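Local coordinates for putative cytoplasmic protein (PDB 2Q02) that binds zinc in a xylose isomerase-like TIM barrel and may act as an isomerase, though its exact function is unknown, at residues C10-I15 with A243-S248; L169-H174 with V196-V201; R215-E220 with E261-S266. All blocks are in the same frame, centred on the assembly; numbering follows the deposited sequence.

Overall arrangement
All three contacts are largely buried, but their chemistry changes from the barrel outward. Contacts 1 and 2, each a pair of parallel strands, have centres about 10 Å apart; strands 193-198 and 242-244 are neighbours, so the two contacts run on into each other through probable backbone hydrogen bonds. Both deliver ligands to one zinc ion: E245 from contact 1, D170 and H197 from contact 2. Contact 3, about 17 Å from the chain centre, instead packs a loop on helix 256-271, with a selenomethionine, a serine hydroxyl and a water in place of sheet bonds. R215 at the start of that loop reaches back to hydrogen-bond E245, D170 and S199.

Contact 1: residues C10-I15 with A243-S248; sequences CINRKI and AFEPFS. With ZN (zinc ion), chain E.
C10 and I11 run parallel to A243 and F244 as adjacent strands, joined by hydrogen bonds from F244 N to C10 O (3.0 Å) and from N12 N to F244 O (3.1 Å), before 245-248 continues as loop and 13-15 winds into a short 3-10 turn. On one face of the sheet C10 and A243 meet CB to CB at 3.6 Å. On the other, I11 brings CD1 to the edge of the F244 ring, 4.3 Å from its CD2, with helix 256-271 packed against both residues. N12 holds CG anti to its backbone N (chi1 -168°) and lies beside E245, both pointing the same way. ND2 of N12 rests 3.6 Å from E245 CG, with the amide and carboxylate planes 41° apart. OD1 of N12 takes K14 N on an in-plane lone pair at 3.0 Å and 170°, an Asx turn, and also accepts from R39. E245 binds zinc through OE1, while OE2 forms a salt bridge with R39, which fixes the carboxylate from both oxygens. Further out, K14 crosses F247 at about a right angle, CG over one ring face (4.3 Å from the centroid, a CH-pi contact), CD and CE beside CD1 and CE1. I15 CG1 packs on P246 CG at 3.6 Å. This pairing of the first and last strands closes the TIM barrel, with the zinc site at the C-terminal ends of the strands.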
# COMPACT_ATOMS: atom_id res chain seq x y z
N CYS A 10 -8.41 -2.92 5.65
CA CYS A 10 -7.52 -4.00 5.17
C CYS A 10 -6.28 -4.04 6.04
O CYS A 10 -5.76 -3.00 6.44
CB CYS A 10 -7.11 -3.73 3.71
SG CYS A 10 -5.99 -4.93 2.91
N ILE A 11 -5.81 -5.23 6.37
CA ILE A 11 -4.62 -5.33 7.18
C ILE A 11 -3.46 -5.76 6.30
O ILE A 11 -3.45 -6.86 5.74
CB ILE A 11 -4.79 -6.29 8.37
CG1 ILE A 11 -6.14 -6.06 9.09
CG2 ILE A 11 -3.60 -6.17 9.33
CD1 ILE A 11 -6.37 -4.64 9.58
N ASN A 12 -2.48 -4.87 6.18
CA ASN A 12 -1.25 -5.19 5.48
C ASN A 12 -0.36 -6.10 6.38
O ASN A 12 -0.23 -5.88 7.60
CB ASN A 12 -0.53 -3.88 5.09
CG ASN A 12 0.61 -4.11 4.11
OD1 ASN A 12 1.53 -4.86 4.41
ND2 ASN A 12 0.56 -3.43 2.95
N ARG A 13 0.24 -7.12 5.75
CA ARG A 13 1.05 -8.09 6.49
C ARG A 13 2.32 -7.53 7.14
O ARG A 13 2.92 -8.21 7.97
CB ARG A 13 1.41 -9.30 5.62
CG ARG A 13 1.92 -10.47 6.43
CD ARG A 13 2.40 -11.64 5.58
NE ARG A 13 2.91 -12.74 6.42
CZ ARG A 13 3.85 -13.61 6.06
NH1 ARG A 13 4.40 -13.55 4.86
NH2 ARG A 13 4.24 -14.55 6.91
N LYS A 14 2.75 -6.31 6.77
CA LYS A 14 3.93 -5.70 7.40
C LYS A 14 3.76 -5.50 8.91
O LYS A 14 4.76 -5.39 9.62
CB LYS A 14 4.31 -4.37 6.75
CG LYS A 14 5.81 -4.00 6.91
CD LYS A 14 6.68 -4.63 5.82
CE LYS A 14 8.17 -4.50 6.12
NZ LYS A 14 9.02 -5.69 5.71
N ILE A 15 2.51 -5.43 9.38
CA ILE A 15 2.20 -5.26 10.81
C ILE A 15 2.56 -6.50 11.66
O ILE A 15 2.70 -6.40 12.88
CB ILE A 15 0.69 -4.88 11.01
CG1 ILE A 15 0.45 -4.23 12.37
CG2 ILE A 15 -0.24 -6.07 10.81
CD1 ILE A 15 -0.90 -3.54 12.47
N ALA A 243 -6.08 0.53 4.19
CA ALA A 243 -5.21 -0.56 4.61
C ALA A 243 -4.16 -0.00 5.52
O ALA A 243 -3.54 1.00 5.18
CB ALA A 243 -4.53 -1.21 3.40
N PHE A 244 -3.95 -0.66 6.66
CA PHE A 244 -2.98 -0.25 7.66
C PHE A 244 -1.62 -0.86 7.32
O PHE A 244 -1.52 -2.08 7.16
CB PHE A 244 -3.44 -0.67 9.07
CG PHE A 244 -4.61 0.14 9.58
CD1 PHE A 244 -4.43 1.45 9.99
CD2 PHE A 244 -5.89 -0.41 9.64
CE1 PHE A 244 -5.51 2.21 10.45
CE2 PHE A 244 -6.98 0.34 10.12
CZ PHE A 244 -6.79 1.65 10.52
N GLU A 245 -0.60 0.00 7.16
CA GLU A 245 0.74 -0.41 6.70
C GLU A 245 1.87 0.25 7.54
O GLU A 245 2.57 1.13 7.07
CB GLU A 245 0.92 -0.13 5.19
CG GLU A 245 2.25 -0.68 4.60
CD GLU A 245 2.61 -0.09 3.23
OE1 GLU A 245 2.44 1.13 3.02
OE2 GLU A 245 3.11 -0.84 2.36
N PRO A 246 2.03 -0.19 8.79
CA PRO A 246 3.21 0.20 9.53
C PRO A 246 4.49 -0.55 9.08
O PRO A 246 4.40 -1.63 8.50
CB PRO A 246 2.84 -0.18 10.96
CG PRO A 246 1.96 -1.33 10.80
CD PRO A 246 1.14 -1.04 9.59
N PHE A 247 5.66 0.05 9.35
CA PHE A 247 6.99 -0.52 8.96
C PHE A 247 8.02 -0.67 10.09
O PHE A 247 9.02 -1.38 9.94
CB PHE A 247 7.64 0.38 7.91
CG PHE A 247 7.25 0.07 6.52
CD1 PHE A 247 7.94 -0.88 5.79
CD2 PHE A 247 6.20 0.76 5.92
CE1 PHE A 247 7.59 -1.18 4.48
CE2 PHE A 247 5.84 0.49 4.60
CZ PHE A 247 6.54 -0.48 3.88
N SER A 248 7.82 0.03 11.20
CA SER A 248 8.82 0.09 12.27
C SER A 248 9.30 -1.28 12.77
O SER A 248 8.54 -2.24 12.79
CB SER A 248 8.26 0.87 13.46
OG SER A 248 9.11 0.74 14.58
ZN ZN E . 2.35 2.21 1.18

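Contact 2: residues L169-H174 with V196-V201; sequences LDTFHH and VHLSGV. With ZN (zinc ion), chain E.
D170 and H197 sit opposite each other on neighbouring parallel strands, their side chains on the same face of the sheet and both bound to one zinc ion. The backbones are tied by H197 N to L169 O (2.8 Å) and T171 N to H197 O (2.9 Å). D170 has CG anti to its backbone N (chi1 -172°), whereas H197 has CG beside its backbone N (chi1 -84°), and the two groups converge on the metal from their separate strands. OD2 of D170 lies in plane at the edge of the imidazole, 3.4 Å from H197 ND1, with the carboxylate turned 82° from the ring; these two atoms share the zinc and do not bond to each other. E139 and E245 complete the protein ligands. The second-shell contacts hold both groups: R215 donates to D170 OD2, and H197 NE2 hydrogen-bonds E37. The other oxygen of D170, OD1, caps helix 171-176 by a weak bond from F172 N at 3.1 Å. T171, the first residue of that helix, presses CG2 against L198 CD2 at 3.5 Å and gives its hydroxyl OG1 a partner in N226. F172 meets V201 at its ring edge, CD2 to CG2 4.2 Å. On the opposite face of the sheet L169 CB faces V196 CG2. Helix 226-235 covers V196 and L198, helix 180-187 packs on L169, and strand 242-244 runs on along the far side of 196-198.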
# COMPACT_ATOMS: atom_id res chain seq x y z
N LEU A 169 -2.58 5.86 -2.66
CA LEU A 169 -2.31 7.00 -1.83
C LEU A 169 -1.85 6.51 -0.44
O LEU A 169 -2.61 5.89 0.31
CB LEU A 169 -3.55 7.89 -1.74
CG LEU A 169 -3.39 9.35 -1.33
CD1 LEU A 169 -4.76 9.99 -1.35
CD2 LEU A 169 -2.74 9.53 0.05
N ASP A 170 -0.61 6.80 -0.10
CA ASP A 170 -0.07 6.44 1.19
C ASP A 170 0.11 7.71 2.05
O ASP A 170 0.83 8.64 1.65
CB ASP A 170 1.25 5.74 0.91
CG ASP A 170 1.84 5.14 2.12
OD1 ASP A 170 1.99 5.88 3.11
OD2 ASP A 170 2.18 3.95 2.06
N THR A 171 -0.56 7.78 3.20
CA THR A 171 -0.59 9.03 3.99
C THR A 171 0.80 9.51 4.43
O THR A 171 1.03 10.70 4.55
CB THR A 171 -1.45 8.91 5.24
OG1 THR A 171 -0.96 7.82 6.04
CG2 THR A 171 -2.92 8.71 4.88
N PHE A 172 1.72 8.57 4.66
CA PHE A 172 3.10 8.91 4.96
C PHE A 172 3.77 9.59 3.77
O PHE A 172 4.48 10.60 3.92
CB PHE A 172 3.88 7.65 5.34
CG PHE A 172 5.37 7.85 5.44
CD1 PHE A 172 6.19 7.67 4.34
CD2 PHE A 172 5.96 8.17 6.66
CE1 PHE A 172 7.59 7.83 4.45
CE2 PHE A 172 7.35 8.31 6.79
CZ PHE A 172 8.16 8.14 5.69
N HIS A 173 3.57 9.01 2.60
CA HIS A 173 4.21 9.53 1.39
C HIS A 173 3.61 10.87 0.98
O HIS A 173 4.34 11.75 0.51
CB HIS A 173 4.26 8.50 0.27
CG HIS A 173 5.16 7.34 0.59
ND1 HIS A 173 6.52 7.49 0.78
CD2 HIS A 173 4.89 6.03 0.80
CE1 HIS A 173 7.05 6.32 1.08
NE2 HIS A 173 6.09 5.41 1.08
N HIS A 174 2.31 11.05 1.19
CA HIS A 174 1.68 12.36 1.06
C HIS A 174 2.32 13.38 2.02
O HIS A 174 2.61 14.53 1.66
CB HIS A 174 0.17 12.25 1.34
CG HIS A 174 -0.56 13.57 1.32
ND1 HIS A 174 -1.16 14.07 0.18
CD2 HIS A 174 -0.80 14.47 2.30
CE1 HIS A 174 -1.72 15.24 0.46
NE2 HIS A 174 -1.51 15.51 1.74
N VAL A 196 -5.73 3.16 -0.24
CA VAL A 196 -5.06 4.09 0.68
C VAL A 196 -4.32 3.30 1.75
O VAL A 196 -4.86 2.33 2.29
CB VAL A 196 -6.05 5.09 1.33
CG1 VAL A 196 -5.33 5.98 2.31
CG2 VAL A 196 -6.75 5.93 0.25
N HIS A 197 -3.07 3.70 2.00
CA HIS A 197 -2.21 3.11 3.01
C HIS A 197 -2.09 4.10 4.18
O HIS A 197 -1.69 5.27 3.99
CB HIS A 197 -0.80 2.82 2.47
CG HIS A 197 -0.67 1.52 1.75
ND1 HIS A 197 0.50 1.12 1.15
CD2 HIS A 197 -1.56 0.53 1.50
CE1 HIS A 197 0.34 -0.06 0.58
NE2 HIS A 197 -0.91 -0.44 0.78
N LEU A 198 -2.44 3.63 5.38
CA LEU A 198 -2.46 4.42 6.59
C LEU A 198 -1.38 3.89 7.53
O LEU A 198 -1.09 2.67 7.58
CB LEU A 198 -3.82 4.36 7.29
CG LEU A 198 -5.12 4.75 6.55
CD1 LEU A 198 -6.36 4.45 7.43
CD2 LEU A 198 -5.08 6.20 6.14
N SER A 199 -0.77 4.83 8.23
CA SER A 199 0.17 4.56 9.30
C SER A 199 0.41 5.90 9.96
O SER A 199 0.19 6.95 9.34
CB SER A 199 1.49 3.95 8.80
OG SER A 199 2.41 4.93 8.39
N GLY A 200 0.82 5.85 11.22
CA GLY A 200 1.09 7.05 11.98
C GLY A 200 2.56 7.16 12.27
O GLY A 200 3.27 6.16 12.26
N VAL A 201 3.01 8.38 12.53
CA VAL A 201 4.36 8.67 13.01
C VAL A 201 4.23 9.63 14.19
O VAL A 201 3.56 10.65 14.05
CB VAL A 201 5.18 9.35 11.92
CG1 VAL A 201 6.39 10.10 12.48
CG2 VAL A 201 5.59 8.33 10.87
ZN ZN E . 2.35 2.21 1.18

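Contact 3: residues R215-E220 with E261-S266; sequences RIMLSE and EQINRS
M217, a selenomethionine, points its side chain at helix 256-271 and sets its methyl CE against the backbone of Q262 and I263. CE is 3.4 Å from Q262 O and 3.4 Å from S266 OG, and it also touches I263, 4.0 Å from CG1. In this bent chain chi2 (-76°) turns SE and chi3 (-78°) then sets CE against the helix. S266 comes from the next turn of the helix, holds OG anti to its own carbonyl carbon, and does two jobs with that one oxygen: OG donates to Q262 O at 2.8 Å, and accepts from L218 N at 3.1 Å with an N-H...O angle of 148°. The Q262 carbonyl also takes the helical bond from S266 N, so Q262 O receives two donors from one residue. In the TIM barrel, the loop following strand 193-198 thus lies on the final helix, the one that follows strand 242-244; F244 of that strand is touched by M217, L218 and S266. L218 CB rests 3.6 Å from S266 OG, the same hydroxyl that its backbone N bonds. Beside this, a water joins the two sides, accepting from M217 N and donating to Q262 OE1 at 2.9 Å. OE1 itself lies 3.6 Å from M217 CB, while Q262 NE2 has a weak bond to E258 on its own helix.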
# COMPACT_ATOMS: atom_id res chain seq x y z
N ARG A 215 7.37 4.57 11.06
CA ARG A 215 5.97 4.37 10.76
C ARG A 215 5.40 3.29 11.65
O ARG A 215 5.72 2.11 11.51
CB ARG A 215 5.76 4.03 9.28
CG ARG A 215 6.03 5.20 8.34
CD ARG A 215 6.08 4.76 6.93
NE ARG A 215 4.78 4.29 6.49
CZ ARG A 215 4.51 3.87 5.25
NH1 ARG A 215 5.46 3.86 4.30
NH2 ARG A 215 3.28 3.44 4.96
N ILE A 216 4.55 3.73 12.57
CA ILE A 216 3.85 2.84 13.50
C ILE A 216 2.33 2.88 13.20
O ILE A 216 1.93 2.92 12.05
CB ILE A 216 4.22 3.16 14.97
CG1 ILE A 216 3.80 4.59 15.38
CG2 ILE A 216 5.70 3.00 15.13
CD1 ILE A 216 4.21 4.95 16.81
N MSE A 217 1.49 2.82 14.22
CA MSE A 217 0.06 2.87 14.01
C MSE A 217 -0.53 4.21 14.49
O MSE A 217 0.21 5.12 14.90
CB MSE A 217 -0.58 1.63 14.67
CG MSE A 217 -0.24 0.35 13.89
SE MSE A 217 -1.31 0.16 12.20
CE MSE A 217 -2.96 -0.42 13.04
N LEU A 218 -1.85 4.35 14.39
CA LEU A 218 -2.50 5.65 14.60
C LEU A 218 -2.69 5.92 16.07
O LEU A 218 -3.21 5.08 16.79
CB LEU A 218 -3.83 5.73 13.85
CG LEU A 218 -3.70 5.54 12.32
CD1 LEU A 218 -5.05 5.74 11.59
CD2 LEU A 218 -2.64 6.46 11.75
N SER A 219 -2.24 7.08 16.53
CA SER A 219 -2.53 7.52 17.89
C SER A 219 -2.94 9.00 17.86
O SER A 219 -2.98 9.62 16.79
CB SER A 219 -1.32 7.31 18.80
OG SER A 219 -0.37 8.36 18.66
N GLU A 220 -3.24 9.53 19.04
CA GLU A 220 -3.45 10.97 19.23
C GLU A 220 -2.17 11.76 18.99
O GLU A 220 -2.22 12.94 18.65
CB GLU A 220 -3.96 11.26 20.64
CG GLU A 220 -5.31 10.62 21.00
CD GLU A 220 -6.45 11.11 20.11
OE1 GLU A 220 -6.31 12.21 19.54
OE2 GLU A 220 -7.47 10.39 19.99
N GLU A 261 -4.86 -5.01 19.50
CA GLU A 261 -5.15 -3.74 20.20
C GLU A 261 -4.90 -2.52 19.32
O GLU A 261 -5.67 -1.57 19.33
CB GLU A 261 -4.29 -3.62 21.47
CG GLU A 261 -4.72 -4.51 22.66
CD GLU A 261 -3.73 -4.44 23.83
OE1 GLU A 261 -2.79 -3.60 23.80
OE2 GLU A 261 -3.87 -5.22 24.79
N GLN A 262 -3.81 -2.54 18.58
CA GLN A 262 -3.38 -1.39 17.77
C GLN A 262 -4.25 -1.19 16.55
O GLN A 262 -4.46 -0.07 16.09
CB GLN A 262 -1.94 -1.59 17.33
CG GLN A 262 -0.95 -1.62 18.49
CD GLN A 262 -0.34 -0.27 18.79
OE1 GLN A 262 -0.68 0.74 18.18
NE2 GLN A 262 0.57 -0.25 19.75
N ILE A 263 -4.74 -2.30 16.00
CA ILE A 263 -5.66 -2.25 14.87
C ILE A 263 -6.99 -1.76 15.39
O ILE A 263 -7.59 -0.88 14.79
CB ILE A 263 -5.82 -3.64 14.17
CG1 ILE A 263 -4.48 -4.08 13.54
CG2 ILE A 263 -6.87 -3.57 13.09
CD1 ILE A 263 -4.33 -5.60 13.30
N ASN A 264 -7.46 -2.31 16.49
CA ASN A 264 -8.69 -1.79 17.12
C ASN A 264 -8.57 -0.29 17.52
O ASN A 264 -9.47 0.51 17.22
CB ASN A 264 -9.12 -2.66 18.31
CG ASN A 264 -9.63 -4.04 17.88
OD1 ASN A 264 -10.06 -4.25 16.74
ND2 ASN A 264 -9.59 -4.98 18.81
N ARG A 265 -7.45 0.08 18.16
CA ARG A 265 -7.24 1.46 18.59
C ARG A 265 -7.20 2.41 17.39
O ARG A 265 -7.75 3.50 17.45
CB ARG A 265 -5.97 1.59 19.45
N SER A 266 -6.56 1.99 16.30
CA SER A 266 -6.46 2.82 15.09
C SER A 266 -7.83 3.04 14.43
O SER A 266 -8.19 4.18 14.14
CB SER A 266 -5.47 2.21 14.11
OG SER A 266 -4.15 2.28 14.64
O HOH W 1 1.76 1.91 17.26